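Local coordinates for putative peptide ABC-transport system periplasmic peptide-binding protein (Campylobacter jejuni, PDB 4OEV), which binds nickel(II) outside the cytoplasm, here together with oxalate, as the extracytoplasmic solute-binding component of an ABC-type nickel importer, at residues Y63-R68 and S116-T121; L287-A292 and L457-F462; K329-E334 and I358-K363. All coordinates share one frame; numbering follows the deposited sequence.

Contact 1 (Y63-R68 and S116-T121); sequences YDIFLR and SHVKIT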
loop_
_atom_site.group_PDB
_atom_site.type_symbol
_atom_site.label_atom_id
_atom_site.label_comp_id
_atom_site.label_asym_id
_atom_site.label_seq_id
_atom_site.Cartn_x
_atom_site.Cartn_y
_atom_site.Cartn_z
ATOM N N TYR A 63 8.031 -12.792 22.698
ATOM C CA TYR A 63 6.681 -12.195 22.775
ATOM C C TYR A 63 5.746 -13.125 23.475
ATOM O O TYR A 63 5.440 -14.196 22.948
ATOM C CB TYR A 63 6.105 -11.905 21.376
ATOM C CG TYR A 63 6.731 -10.724 20.674
ATOM C CD1 TYR A 63 5.982 -9.596 20.372
ATOM C CD2 TYR A 63 8.069 -10.730 20.326
ATOM C CE1 TYR A 63 6.547 -8.505 19.726
ATOM C CE2 TYR A 63 8.646 -9.652 19.708
ATOM C CZ TYR A 63 7.878 -8.544 19.400
ATOM O OH TYR A 63 8.480 -7.471 18.805
ATOM N N ASP A 64 5.235 -12.693 24.627
ATOM C CA ASP A 64 4.198 -13.448 25.307
ATOM C C ASP A 64 2.870 -12.794 24.993
ATOM O O ASP A 64 2.668 -11.633 25.354
ATOM C CB ASP A 64 4.415 -13.486 26.822
ATOM C CG ASP A 64 5.504 -14.469 27.240
ATOM O OD1 ASP A 64 5.236 -15.688 27.243
ATOM O OD2 ASP A 64 6.607 -14.004 27.591
ATOM N N ILE A 65 1.997 -13.501 24.278
ATOM C CA ILE A 65 0.725 -12.902 23.855
ATOM C C ILE A 65 -0.477 -13.613 24.501
ATOM O O ILE A 65 -0.568 -14.841 24.440
ATOM C CB ILE A 65 0.567 -12.917 22.349
ATOM C CG1 ILE A 65 1.760 -12.215 21.714
ATOM C CG2 ILE A 65 -0.747 -12.239 21.945
ATOM C CD1 ILE A 65 1.575 -11.941 20.252
ATOM N N PHE A 66 -1.376 -12.827 25.104
ATOM C CA PHE A 66 -2.566 -13.332 25.818
ATOM C C PHE A 66 -3.868 -12.999 25.055
ATOM O O PHE A 66 -4.147 -11.833 24.726
ATOM C CB PHE A 66 -2.570 -12.756 27.236
ATOM C CG PHE A 66 -1.298 -13.048 27.988
ATOM C CD1 PHE A 66 -1.119 -14.260 28.646
ATOM C CD2 PHE A 66 -0.277 -12.121 28.022
ATOM C CE1 PHE A 66 0.076 -14.538 29.308
ATOM C CE2 PHE A 66 0.903 -12.374 28.664
ATOM C CZ PHE A 66 1.089 -13.592 29.324
ATOM N N LEU A 67 -4.637 -14.042 24.750
ATOM C CA LEU A 67 -5.755 -13.945 23.807
ATOM C C LEU A 67 -7.128 -13.799 24.454
ATOM O O LEU A 67 -7.301 -14.227 25.595
ATOM C CB LEU A 67 -5.761 -15.188 22.936
ATOM C CG LEU A 67 -4.363 -15.482 22.371
ATOM C CD1 LEU A 67 -4.399 -16.765 21.615
ATOM C CD2 LEU A 67 -3.974 -14.296 21.434
ATOM N N ARG A 68 -8.109 -13.271 23.705
ATOM C CA ARG A 68 -9.508 -13.306 24.178
ATOM C C ARG A 68 -10.021 -14.750 24.162
ATOM O O ARG A 68 -9.631 -15.530 23.286
ATOM C CB ARG A 68 -10.408 -12.407 23.322
ATOM C CG ARG A 68 -9.963 -10.962 23.275
ATOM C CD ARG A 68 -10.952 -10.047 22.468
ATOM N NE ARG A 68 -12.356 -10.173 22.936
ATOM C CZ ARG A 68 -13.213 -9.162 23.086
ATOM N NH1 ARG A 68 -14.459 -9.381 23.501
ATOM N NH2 ARG A 68 -12.831 -7.920 22.855
ATOM N N SER A 116 -4.893 -19.614 25.937
ATOM C CA SER A 116 -4.995 -18.173 25.692
ATOM C C SER A 116 -3.626 -17.491 25.774
ATOM O O SER A 116 -3.555 -16.293 25.994
ATOM C CB SER A 116 -5.949 -17.560 26.730
ATOM O OG SER A 116 -7.260 -18.026 26.507
ATOM N N HIS A 117 -2.550 -18.276 25.654
ATOM C CA HIS A 117 -1.185 -17.797 25.852
ATOM C C HIS A 117 -0.262 -18.442 24.818
ATOM O O HIS A 117 -0.065 -19.660 24.826
ATOM C CB HIS A 117 -0.652 -18.149 27.253
ATOM C CG HIS A 117 0.742 -17.654 27.538
ATOM N ND1 HIS A 117 1.480 -18.094 28.625
ATOM C CD2 HIS A 117 1.509 -16.720 26.922
ATOM C CE1 HIS A 117 2.656 -17.491 28.635
ATOM N NE2 HIS A 117 2.696 -16.644 27.617
ATOM N N VAL A 118 0.310 -17.620 23.942
ATOM C CA VAL A 118 1.348 -18.127 23.026
ATOM C C VAL A 118 2.634 -17.391 23.347
ATOM O O VAL A 118 2.634 -16.260 23.830
ATOM C CB VAL A 118 0.992 -18.015 21.526
ATOM C CG1 VAL A 118 -0.273 -18.820 21.227
ATOM C CG2 VAL A 118 0.881 -16.541 21.060
ATOM N N LYS A 119 3.739 -18.106 23.187
ATOM C CA LYS A 119 5.047 -17.559 23.438
ATOM C C LYS A 119 5.773 -17.636 22.102
ATOM O O LYS A 119 6.133 -18.725 21.657
ATOM C CB LYS A 119 5.770 -18.363 24.519
ATOM C CG LYS A 119 7.107 -17.820 24.976
ATOM C CD LYS A 119 7.740 -18.827 25.955
ATOM C CE LYS A 119 8.710 -18.162 26.898
ATOM N NZ LYS A 119 9.775 -17.484 26.098
ATOM N N ILE A 120 6.000 -16.477 21.495
ATOM C CA ILE A 120 6.640 -16.398 20.187
ATOM C C ILE A 120 8.074 -16.006 20.412
ATOM O O ILE A 120 8.357 -15.022 21.086
ATOM C CB ILE A 120 5.938 -15.361 19.269
ATOM C CG1 ILE A 120 4.457 -15.671 19.161
ATOM C CG2 ILE A 120 6.615 -15.315 17.869
ATOM C CD1 ILE A 120 3.617 -14.477 18.686
ATOM N N THR A 121 8.991 -16.796 19.868
ATOM C CA THR A 121 10.394 -16.462 19.964
ATOM C C THR A 121 10.972 -16.169 18.566
ATOM O O THR A 121 10.708 -16.863 17.573
ATOM C CB THR A 121 11.223 -17.593 20.660
ATOM O OG1 THR A 121 10.793 -17.723 22.021
ATOM C CG2 THR A 121 12.695 -17.254 20.639
HETATM O O HOH W 1 -7.907 -17.239 24.117
#
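One face of the His117 imidazole is covered by the Phe66 ring, whose CE1 sits over its centre, 3.5 Å from His117 CD2. The two rings form an offset stack, with centroids 4.5 Å apart and planes tilted by 24°, and the side chains run side by side in the same direction. At the imidazole edge lies the carboxylate of Asp64. Asp64 OD1 accepts from His117 NE2 over 2.7 Å through its anti lone pair and lies close to the imidazole plane, though the N-H is somewhat bent (152°). His117 CG is anti to its backbone N, which lays the ring along the neighbouring strand, where stack and hydrogen bond together fix its rotation. The carboxylate would be expected to stabilise a protonated imidazole. The same Asp64 OD1 rests on the aliphatic chain of Lys119.

The backbones run antiparallel. Tyr63 with Ile120 and Ile65 with Val118 are hydrogen-bonded pairs, each joined by two nearly straight bonds, and Leu67 N adds a bond of 2.8 Å to Ser116 O, approaching from above the carbonyl plane. On the face bearing Tyr63, Ile65, Val118 and Ile120 the contacts are apolar: Ile65 CD1 meets Ile120 CD1 at 3.6 Å. Beyond the strand end, a water links Arg68 O to Ser116 OG.

These are the two central strands of a four-stranded antiparallel sheet, flanked by strands 51-56 and 107-114. Helix 81-92 packs on the apolar face through Val84 and Ile88, and Phe129 meets the Tyr63 ring edge-to-face.

Contact 2 (L287-A292 and L457-F462); sequences LERSWA and LAYLDF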
loop_
_atom_site.group_PDB
_atom_site.type_symbol
_atom_site.label_atom_id
_atom_site.label_comp_id
_atom_site.label_asym_id
_atom_site.label_seq_id
_atom_site.Cartn_x
_atom_site.Cartn_y
_atom_site.Cartn_z
ATOM N N LEU A 287 9.301 8.041 3.204
ATOM C CA LEU A 287 8.940 7.944 4.614
ATOM C C LEU A 287 8.610 9.289 5.257
ATOM O O LEU A 287 8.846 9.472 6.457
ATOM C CB LEU A 287 10.084 7.254 5.387
ATOM C CG LEU A 287 10.319 5.777 5.098
ATOM C CD1 LEU A 287 11.594 5.319 5.740
ATOM C CD2 LEU A 287 9.157 4.935 5.621
ATOM N N GLU A 288 8.023 10.217 4.482
ATOM C CA GLU A 288 7.818 11.608 4.949
ATOM C C GLU A 288 6.580 11.825 5.841
ATOM O O GLU A 288 6.306 12.956 6.305
ATOM C CB GLU A 288 7.752 12.540 3.740
ATOM C CG GLU A 288 9.102 12.552 2.996
ATOM C CD GLU A 288 9.192 13.652 1.963
ATOM O OE1 GLU A 288 9.140 13.313 0.749
ATOM O OE2 GLU A 288 9.299 14.825 2.367
ATOM N N ARG A 289 5.844 10.749 6.082
ATOM C CA ARG A 289 4.779 10.786 7.076
ATOM C C ARG A 289 5.070 9.805 8.213
ATOM O O ARG A 289 4.203 9.562 9.075
ATOM C CB ARG A 289 3.421 10.465 6.452
ATOM C CG ARG A 289 2.826 11.643 5.672
ATOM C CD ARG A 289 1.333 11.733 5.926
ATOM N NE ARG A 289 0.727 12.696 5.014
ATOM C CZ ARG A 289 0.407 13.941 5.350
ATOM N NH1 ARG A 289 0.602 14.360 6.598
ATOM N NH2 ARG A 289 -0.132 14.760 4.444
ATOM N N SER A 290 6.315 9.353 8.268
ATOM C CA SER A 290 6.785 8.421 9.312
ATOM C C SER A 290 7.598 9.056 10.436
ATOM O O SER A 290 8.230 10.098 10.231
ATOM C CB SER A 290 7.652 7.358 8.669
ATOM O OG SER A 290 8.154 6.492 9.679
ATOM N N TRP A 291 7.611 8.416 11.620
ATOM C CA TRP A 291 8.530 8.826 12.676
ATOM C C TRP A 291 9.977 8.639 12.195
ATOM O O TRP A 291 10.908 9.318 12.672
ATOM C CB TRP A 291 8.275 8.040 13.974
ATOM C CG TRP A 291 8.230 6.544 13.809
ATOM C CD1 TRP A 291 7.116 5.775 13.702
ATOM C CD2 TRP A 291 9.352 5.639 13.747
ATOM N NE1 TRP A 291 7.465 4.457 13.566
ATOM C CE2 TRP A 291 8.832 4.347 13.603
ATOM C CE3 TRP A 291 10.744 5.803 13.807
ATOM C CZ2 TRP A 291 9.649 3.222 13.516
ATOM C CZ3 TRP A 291 11.555 4.679 13.694
ATOM C CH2 TRP A 291 11.004 3.416 13.552
ATOM N N ALA A 292 10.140 7.728 11.244
ATOM C CA ALA A 292 11.437 7.392 10.660
ATOM C C ALA A 292 12.010 8.498 9.757
ATOM O O ALA A 292 13.149 8.404 9.324
ATOM C CB ALA A 292 11.303 6.108 9.854
ATOM N N LEU A 457 7.301 12.314 -6.560
ATOM C CA LEU A 457 6.527 13.465 -7.050
ATOM C C LEU A 457 5.692 14.076 -5.932
ATOM O O LEU A 457 5.932 15.220 -5.550
ATOM C CB LEU A 457 5.655 13.030 -8.221
ATOM C CG LEU A 457 6.494 12.570 -9.421
ATOM C CD1 LEU A 457 5.608 11.800 -10.429
ATOM C CD2 LEU A 457 7.104 13.807 -10.102
ATOM N N ALA A 458 4.729 13.332 -5.369
ATOM C CA ALA A 458 3.866 13.957 -4.386
ATOM C C ALA A 458 3.200 12.943 -3.426
ATOM O O ALA A 458 2.905 11.817 -3.820
ATOM C CB ALA A 458 2.786 14.768 -5.072
ATOM N N TYR A 459 2.959 13.385 -2.202
ATOM C CA TYR A 459 2.101 12.677 -1.243
ATOM C C TYR A 459 0.657 13.165 -1.418
ATOM O O TYR A 459 0.439 14.347 -1.618
ATOM C CB TYR A 459 2.562 12.932 0.184
ATOM C CG TYR A 459 3.736 12.056 0.601
ATOM C CD1 TYR A 459 3.540 10.896 1.340
ATOM C CD2 TYR A 459 5.039 12.421 0.303
ATOM C CE1 TYR A 459 4.624 10.096 1.755
ATOM C CE2 TYR A 459 6.133 11.620 0.693
ATOM C CZ TYR A 459 5.921 10.474 1.424
ATOM O OH TYR A 459 6.995 9.693 1.808
ATOM N N LEU A 460 -0.302 12.240 -1.405
ATOM C CA LEU A 460 -1.698 12.559 -1.698
ATOM C C LEU A 460 -2.621 12.649 -0.474
ATOM O O LEU A 460 -2.474 11.877 0.501
ATOM C CB LEU A 460 -2.259 11.501 -2.639
ATOM C CG LEU A 460 -1.469 11.188 -3.874
ATOM C CD1 LEU A 460 -2.223 10.107 -4.622
ATOM C CD2 LEU A 460 -1.339 12.481 -4.760
ATOM N N ASP A 461 -3.554 13.601 -0.508
ATOM C CA ASP A 461 -4.739 13.492 0.334
ATOM C C ASP A 461 -5.783 12.743 -0.464
ATOM O O ASP A 461 -5.736 12.700 -1.695
ATOM C CB ASP A 461 -5.313 14.838 0.747
ATOM C CG ASP A 461 -4.566 15.465 1.861
ATOM O OD1 ASP A 461 -3.605 14.840 2.334
ATOM O OD2 ASP A 461 -4.965 16.571 2.288
ATOM N N PHE A 462 -6.754 12.182 0.238
ATOM C CA PHE A 462 -7.826 11.490 -0.449
ATOM C C PHE A 462 -9.129 12.165 -0.128
ATOM O O PHE A 462 -9.310 12.704 0.962
ATOM C CB PHE A 462 -7.861 10.001 -0.069
ATOM C CG PHE A 462 -6.828 9.194 -0.794
ATOM C CD1 PHE A 462 -7.100 8.692 -2.056
ATOM C CD2 PHE A 462 -5.597 8.953 -0.225
ATOM C CE1 PHE A 462 -6.143 7.976 -2.782
ATOM C CE2 PHE A 462 -4.616 8.226 -0.948
ATOM C CZ PHE A 462 -4.897 7.734 -2.206
HETATM O O HOH W 2 -1.703 13.199 2.676
#
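Tyr459 reaches from its strand with its hydroxyl leading, and the turn at 287-290 receives it with backbone and side chain together. Glu288 N donates to Tyr459 OH over 2.9 Å in an almost straight bond (172°), while the same hydroxyl is hydrogen-bonded to His285 O. The Glu288 side chain crosses the phenol obliquely, its carboxylate plane at 90° to the ring. Glu288 CB packs 3.6 Å from Tyr459 CE2, and Glu288 OE1 comes to the ring edge at 3.5 Å from that same carbon. Backbone N-H groups of Asn284 and His285 hold Glu288 OE1 there.

The receiving loop is a type I beta turn from Leu287 to Ser290, closed by Ser290 N to Leu287 O; an ST turn follows, with Ala292 N donating to Ser290 OG. The loop packs against strand 454-467 of the antiparallel sheet, where Phe281 on the adjacent strand lies nearly parallel to the Tyr459 ring.

Farther along, Arg289 and Asp461 cross at about a right angle. Asp461 OD1 lies well out of the guanidinium plane, 4.1 Å from Arg289 NH2, so only their charges interact directly. A water accepts from Arg289 NH2 and lies 2.5 Å from Asp461 OD1, while Asp461 OD2 forms salt bridges with Arg235 and Lys237.

Contact 3 (K329-E334 and I358-K363); sequences KILEFE and IGVVSK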
loop_
_atom_site.group_PDB
_atom_site.type_symbol
_atom_site.label_atom_id
_atom_site.label_comp_id
_atom_site.label_asym_id
_atom_site.label_seq_id
_atom_site.Cartn_x
_atom_site.Cartn_y
_atom_site.Cartn_z
ATOM N N LYS A 329 22.291 7.040 -30.746
ATOM C CA LYS A 329 20.975 6.763 -30.128
ATOM C C LYS A 329 20.449 7.942 -29.334
ATOM O O LYS A 329 21.117 8.404 -28.422
ATOM C CB LYS A 329 21.045 5.556 -29.170
ATOM C CG LYS A 329 21.418 4.241 -29.811
ATOM C CD LYS A 329 21.840 3.258 -28.703
ATOM C CE LYS A 329 21.932 1.825 -29.194
ATOM N NZ LYS A 329 22.324 0.917 -28.047
ATOM N N ILE A 330 19.235 8.410 -29.616
ATOM C CA ILE A 330 18.709 9.494 -28.773
ATOM C C ILE A 330 18.245 8.941 -27.422
ATOM O O ILE A 330 17.814 7.790 -27.307
ATOM C CB ILE A 330 17.556 10.299 -29.452
ATOM C CG1 ILE A 330 16.301 9.461 -29.550
ATOM C CG2 ILE A 330 17.993 10.863 -30.864
ATOM C CD1 ILE A 330 15.015 10.312 -29.628
ATOM N N LEU A 331 18.429 9.738 -26.373
ATOM C CA LEU A 331 18.000 9.374 -25.043
ATOM C C LEU A 331 16.477 9.423 -25.012
ATOM O O LEU A 331 15.891 10.514 -24.947
ATOM C CB LEU A 331 18.599 10.319 -23.990
ATOM C CG LEU A 331 18.764 9.758 -22.547
ATOM C CD1 LEU A 331 19.513 10.741 -21.638
ATOM C CD2 LEU A 331 17.413 9.502 -21.933
ATOM N N GLU A 332 15.842 8.254 -25.111
ATOM C CA GLU A 332 14.377 8.154 -25.120
ATOM C C GLU A 332 13.889 6.882 -24.444
ATOM O O GLU A 332 14.631 5.911 -24.336
ATOM C CB GLU A 332 13.810 8.196 -26.550
ATOM C CG GLU A 332 13.907 6.897 -27.335
ATOM C CD GLU A 332 13.433 7.060 -28.780
ATOM O OE1 GLU A 332 12.520 7.888 -29.017
ATOM O OE2 GLU A 332 13.982 6.369 -29.677
ATOM N N PHE A 333 12.635 6.886 -24.000
ATOM C CA PHE A 333 12.095 5.743 -23.273
ATOM C C PHE A 333 10.586 5.913 -23.084
ATOM O O PHE A 333 10.038 6.986 -23.369
ATOM C CB PHE A 333 12.805 5.564 -21.916
ATOM C CG PHE A 333 12.723 6.769 -21.025
ATOM C CD1 PHE A 333 11.672 6.905 -20.144
ATOM C CD2 PHE A 333 13.681 7.781 -21.089
ATOM C CE1 PHE A 333 11.578 8.032 -19.328
ATOM C CE2 PHE A 333 13.603 8.919 -20.282
ATOM C CZ PHE A 333 12.535 9.051 -19.397
ATOM N N GLU A 334 9.898 4.860 -22.648
ATOM C CA GLU A 334 8.447 4.981 -22.485
ATOM C C GLU A 334 8.066 5.272 -21.056
ATOM O O GLU A 334 8.745 4.831 -20.128
ATOM C CB GLU A 334 7.745 3.724 -22.949
ATOM C CG GLU A 334 7.960 3.449 -24.405
ATOM C CD GLU A 334 7.432 2.106 -24.822
ATOM O OE1 GLU A 334 7.250 1.943 -26.043
ATOM O OE2 GLU A 334 7.227 1.219 -23.932
ATOM N N ILE A 358 14.265 19.624 -21.793
ATOM C CA ILE A 358 15.714 19.465 -21.719
ATOM C C ILE A 358 16.251 18.511 -22.792
ATOM O O ILE A 358 17.350 17.996 -22.650
ATOM C CB ILE A 358 16.178 18.911 -20.331
ATOM C CG1 ILE A 358 15.530 17.559 -20.067
ATOM C CG2 ILE A 358 15.874 19.899 -19.204
ATOM C CD1 ILE A 358 16.202 16.709 -18.945
ATOM N N GLY A 359 15.483 18.256 -23.850
ATOM C CA GLY A 359 15.975 17.429 -24.942
ATOM C C GLY A 359 15.924 15.923 -24.695
ATOM O O GLY A 359 16.641 15.158 -25.339
ATOM N N VAL A 360 15.059 15.489 -23.780
ATOM C CA VAL A 360 14.832 14.066 -23.556
ATOM C C VAL A 360 13.491 13.655 -24.170
ATOM O O VAL A 360 12.436 14.202 -23.824
ATOM C CB VAL A 360 14.864 13.720 -22.065
ATOM C CG1 VAL A 360 14.493 12.255 -21.843
ATOM C CG2 VAL A 360 16.250 14.018 -21.499
ATOM N N VAL A 361 13.542 12.711 -25.102
ATOM C CA VAL A 361 12.333 12.269 -25.794
ATOM C C VAL A 361 11.672 11.144 -24.997
ATOM O O VAL A 361 12.353 10.285 -24.423
ATOM C CB VAL A 361 12.635 11.812 -27.262
ATOM C CG1 VAL A 361 11.407 11.175 -27.899
ATOM C CG2 VAL A 361 13.179 12.990 -28.156
ATOM N N SER A 362 10.347 11.181 -24.891
ATOM C CA SER A 362 9.622 10.087 -24.219
ATOM C C SER A 362 8.220 9.905 -24.807
ATOM O O SER A 362 7.672 10.801 -25.492
ATOM C CB SER A 362 9.540 10.320 -22.718
ATOM O OG SER A 362 8.821 11.503 -22.446
ATOM N N LYS A 363 7.677 8.712 -24.605
ATOM C CA LYS A 363 6.383 8.351 -25.160
ATOM C C LYS A 363 5.449 7.949 -24.055
ATOM O O LYS A 363 5.799 7.038 -23.286
ATOM C CB LYS A 363 6.552 7.186 -26.141
ATOM C CG LYS A 363 5.244 6.690 -26.747
ATOM C CD LYS A 363 5.471 5.436 -27.578
ATOM C CE LYS A 363 4.150 4.887 -28.097
ATOM N NZ LYS A 363 4.340 3.730 -29.038
#
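Ile330 holds CG1 in the crowded position between backbone N and carbonyl carbon (chi1 70°), with CD1 3.6 Å from Val361 CG2; that methyl is anti to the carbonyl carbon of its own residue. Phe333 also takes the crowded position (chi1 58°), which swings its ring toward the other segment, where CE2 meets Val360 CG1 at 3.8 Å. Leu331 CD2 reaches the same Val360 methyl from its own side, so one valine branch serves both larger side chains.

Glu332 lies alongside Val361, and its OE1 touches Val361 CG1. The chains of Glu334 and Lys363 are extended, yet Glu334 OE1 and Lys363 NZ stay 4.5 Å apart, beyond a salt bridge; Glu334 OE2 instead accepts from Trp336 NE1.

Strands 332-334 and 361-363 run parallel, their axes 17° apart. Val361 N donates to Leu331 O and Lys363 N to Phe333 O, both over 3.2 Å, whereas the bond from Phe333 N to Val361 O is weak.

Leu262 of helix 256-265 packs on Phe333 and Val360, and Leu311 of helix 304-313 on Leu331 and Val360. Gly359, with positive phi, is the C-prime residue of the Schellman motif that ends helix 342-357. Strand 329-338, that helix and strand 361-367 form a beta-alpha-beta unit whose two strands pair directly.

Overall arrangement
Contacts 1 and 3 lie on opposite sides of the chain's centre, their centres about 57 Å apart, with contact 2 much nearer the middle of the molecule. Contact 2 is about 34 Å from contact 1 and about 30 Å from contact 3, centre to centre, and none of the three touches another. Along the chain, contact 1 closes before the others open, whereas contact 3 is nested inside the loop closed by contact 2. Helix 342-357 of contact 3's crossover unit also links these two, since Leu351 packs on Leu457. All three avoid the nickel site of His26, His480 and His481; the Tyr459 side chain is about 14 Å from the nickel and about 13 Å from the oxalate.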